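Local coordinates for SusD superfamily protein (Bacteroides thetaiotaomicron, PDB 3MCX) that is of unknown function but belongs to the SusD family of outer-membrane proteins, which probably bind glycans at the cell surface for uptake, at residues G37-G42 against W88-K93. Residues are numbered along the deposited sequence; the frame is centred on the assembly and turned at random.
Sequences GHSYYG and WNTVYK
Tyr40 lays one face of its ring against Val91, and the fit is nearly centred: Val91 CG2 stands 3.5 Å from the centroid of the Tyr40 ring, 1° off the ring normal, a CH-pi contact. The two side chains cross at about a right angle. The Tyr40 ring is carried there with CG anti to the backbone N (chi1 -159°), while Val91 CG2 lies anti to its own carbonyl carbon; the other methyl, Val91 CG1, is near the hydroxyl end of the ring, 4.0 Å from Tyr40 OH. Thr90 meets the turn one residue earlier on the helix. Thr90 CG2 sits 4.0 Å from Tyr40 CB, and Thr90 OG1 lies 3.4 Å from Ser39 CB, a van der Waals contact; the hydroxyl's hydrogen bond goes to Leu86 O, one turn back in the same helix. The loop contains a type II beta turn, Gly37 to Tyr40, with Gly37 O accepting from both Tyr40 N and Gly42 N; Ser39 (phi 84°) is its third residue. An alanine in place of Tyr40 would probably lose the CH-pi face over Val91 and the hydroxyl bonds to Ser132 and Asn135, loosening the packing. Those two partners belong to helix 115-140, so the loop joining helices 21-36 and 44-51 is packed against helix 81-106 through Ser39 and Tyr40, and Tyr40 reaches helix 115-140 by its hydroxyl.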
loop_
_atom_site.group_PDB
_atom_site.type_symbol
_atom_site.label_atom_id
_atom_site.label_comp_id
_atom_site.label_asym_id
_atom_site.label_seq_id
_atom_site.Cartn_x
_atom_site.Cartn_y
_atom_site.Cartn_z
ATOM N N GLY A 37 -11.666 6.404 1.807
ATOM C CA GLY A 37 -12.890 5.707 2.020
ATOM C C GLY A 37 -12.887 4.212 1.725
ATOM O O GLY A 37 -11.906 3.603 1.273
ATOM N N HIS A 38 -14.014 3.607 2.044
ATOM C CA HIS A 38 -14.260 2.232 1.741
ATOM C C HIS A 38 -14.025 1.960 0.255
ATOM O O HIS A 38 -14.429 2.754 -0.597
ATOM C CB HIS A 38 -15.671 1.889 2.223
ATOM C CG HIS A 38 -16.137 0.504 1.895
ATOM N ND1 HIS A 38 -15.402 -0.626 2.206
ATOM C CD2 HIS A 38 -17.299 0.074 1.355
ATOM C CE1 HIS A 38 -16.086 -1.695 1.820
ATOM N NE2 HIS A 38 -17.231 -1.297 1.292
ATOM N N SER A 39 -13.349 0.838 0.002
ATOM C CA SER A 39 -13.060 0.298 -1.323
ATOM C C SER A 39 -11.834 0.922 -1.949
ATOM O O SER A 39 -11.397 0.450 -2.997
ATOM C CB SER A 39 -14.263 0.349 -2.279
ATOM O OG SER A 39 -15.462 -0.144 -1.680
ATOM N N TYR A 40 -11.270 1.954 -1.328
ATOM C CA TYR A 40 -9.965 2.442 -1.728
ATOM C C TYR A 40 -8.961 2.176 -0.576
ATOM O O TYR A 40 -8.780 1.035 -0.214
ATOM C CB TYR A 40 -10.021 3.900 -2.192
ATOM C CG TYR A 40 -8.846 4.361 -3.082
ATOM C CD1 TYR A 40 -7.620 3.692 -3.093
ATOM C CD2 TYR A 40 -8.981 5.477 -3.909
ATOM C CE1 TYR A 40 -6.575 4.113 -3.870
ATOM C CE2 TYR A 40 -7.904 5.910 -4.695
ATOM C CZ TYR A 40 -6.719 5.213 -4.651
ATOM O OH TYR A 40 -5.657 5.646 -5.423
ATOM N N TYR A 41 -8.361 3.211 0.010
ATOM C CA TYR A 41 -7.346 2.963 1.033
ATOM C C TYR A 41 -7.947 2.620 2.409
ATOM O O TYR A 41 -7.215 2.155 3.288
ATOM C CB TYR A 41 -6.421 4.157 1.158
ATOM C CG TYR A 41 -5.313 4.250 0.157
ATOM C CD1 TYR A 41 -4.306 3.316 0.124
ATOM C CD2 TYR A 41 -5.262 5.300 -0.735
ATOM C CE1 TYR A 41 -3.231 3.428 -0.761
ATOM C CE2 TYR A 41 -4.196 5.415 -1.628
ATOM C CZ TYR A 41 -3.193 4.485 -1.653
ATOM O OH TYR A 41 -2.128 4.623 -2.533
ATOM N N GLY A 42 -9.243 2.819 2.615
ATOM C CA GLY A 42 -9.882 2.372 3.850
ATOM C C GLY A 42 -9.651 0.901 4.149
ATOM O O GLY A 42 -9.587 0.500 5.315
ATOM N N TRP A 88 -12.259 -1.307 -8.263
ATOM C CA TRP A 88 -12.059 -0.756 -9.606
ATOM C C TRP A 88 -12.798 0.572 -9.758
ATOM O O TRP A 88 -12.216 1.594 -10.134
ATOM C CB TRP A 88 -12.583 -1.758 -10.628
ATOM C CG TRP A 88 -12.524 -1.331 -12.061
ATOM C CD1 TRP A 88 -13.456 -0.630 -12.713
ATOM C CD2 TRP A 88 -11.538 -1.704 -13.038
ATOM N NE1 TRP A 88 -13.119 -0.491 -14.054
ATOM C CE2 TRP A 88 -11.941 -1.149 -14.263
ATOM C CE3 TRP A 88 -10.344 -2.409 -12.973
ATOM C CZ2 TRP A 88 -11.192 -1.306 -15.450
ATOM C CZ3 TRP A 88 -9.598 -2.575 -14.145
ATOM C CH2 TRP A 88 -10.028 -2.042 -15.352
ATOM N N ASN A 89 -14.099 0.566 -9.472
ATOM C CA ASN A 89 -14.938 1.716 -9.753
ATOM C C ASN A 89 -14.541 2.887 -8.847
ATOM O O ASN A 89 -14.611 4.039 -9.245
ATOM C CB ASN A 89 -16.422 1.409 -9.553
ATOM C CG ASN A 89 -17.036 0.626 -10.699
ATOM O OD1 ASN A 89 -16.478 0.558 -11.794
ATOM N ND2 ASN A 89 -18.222 0.101 -10.469
ATOM N N THR A 90 -14.166 2.588 -7.607
ATOM C CA THR A 90 -13.854 3.656 -6.653
ATOM C C THR A 90 -12.588 4.381 -7.069
ATOM O O THR A 90 -12.525 5.622 -6.973
ATOM C CB THR A 90 -13.773 3.111 -5.217
ATOM O OG1 THR A 90 -14.996 2.405 -4.920
ATOM C CG2 THR A 90 -13.523 4.227 -4.187
ATOM N N VAL A 91 -11.543 3.643 -7.486
ATOM C CA VAL A 91 -10.310 4.303 -7.912
ATOM C C VAL A 91 -10.538 5.085 -9.191
ATOM O O VAL A 91 -10.043 6.211 -9.333
ATOM C CB VAL A 91 -9.109 3.342 -7.958
ATOM C CG1 VAL A 91 -7.873 4.106 -8.426
ATOM C CG2 VAL A 91 -8.858 2.751 -6.569
ATOM N N TYR A 92 -11.333 4.549 -10.115
ATOM C CA TYR A 92 -11.658 5.319 -11.320
ATOM C C TYR A 92 -12.457 6.587 -10.994
ATOM O O TYR A 92 -12.343 7.591 -11.668
ATOM C CB TYR A 92 -12.347 4.457 -12.395
ATOM C CG TYR A 92 -11.345 3.781 -13.283
ATOM C CD1 TYR A 92 -10.580 4.530 -14.144
ATOM C CD2 TYR A 92 -11.122 2.400 -13.208
ATOM C CE1 TYR A 92 -9.626 3.930 -14.932
ATOM C CE2 TYR A 92 -10.175 1.801 -13.982
ATOM C CZ TYR A 92 -9.418 2.571 -14.846
ATOM O OH TYR A 92 -8.422 1.963 -15.580
ATOM N N LYS A 93 -13.310 6.542 -9.967
ATOM C CA LYS A 93 -14.026 7.747 -9.546
ATOM C C LYS A 93 -13.028 8.813 -9.086
ATOM O O LYS A 93 -13.180 9.982 -9.433
ATOM C CB LYS A 93 -15.038 7.431 -8.429
ATOM C CG LYS A 93 -15.960 8.594 -8.064
ATOM C CD LYS A 93 -17.002 8.052 -7.045
ATOM C CE LYS A 93 -17.918 9.126 -6.479
ATOM N NZ LYS A 93 -18.739 8.481 -5.376
#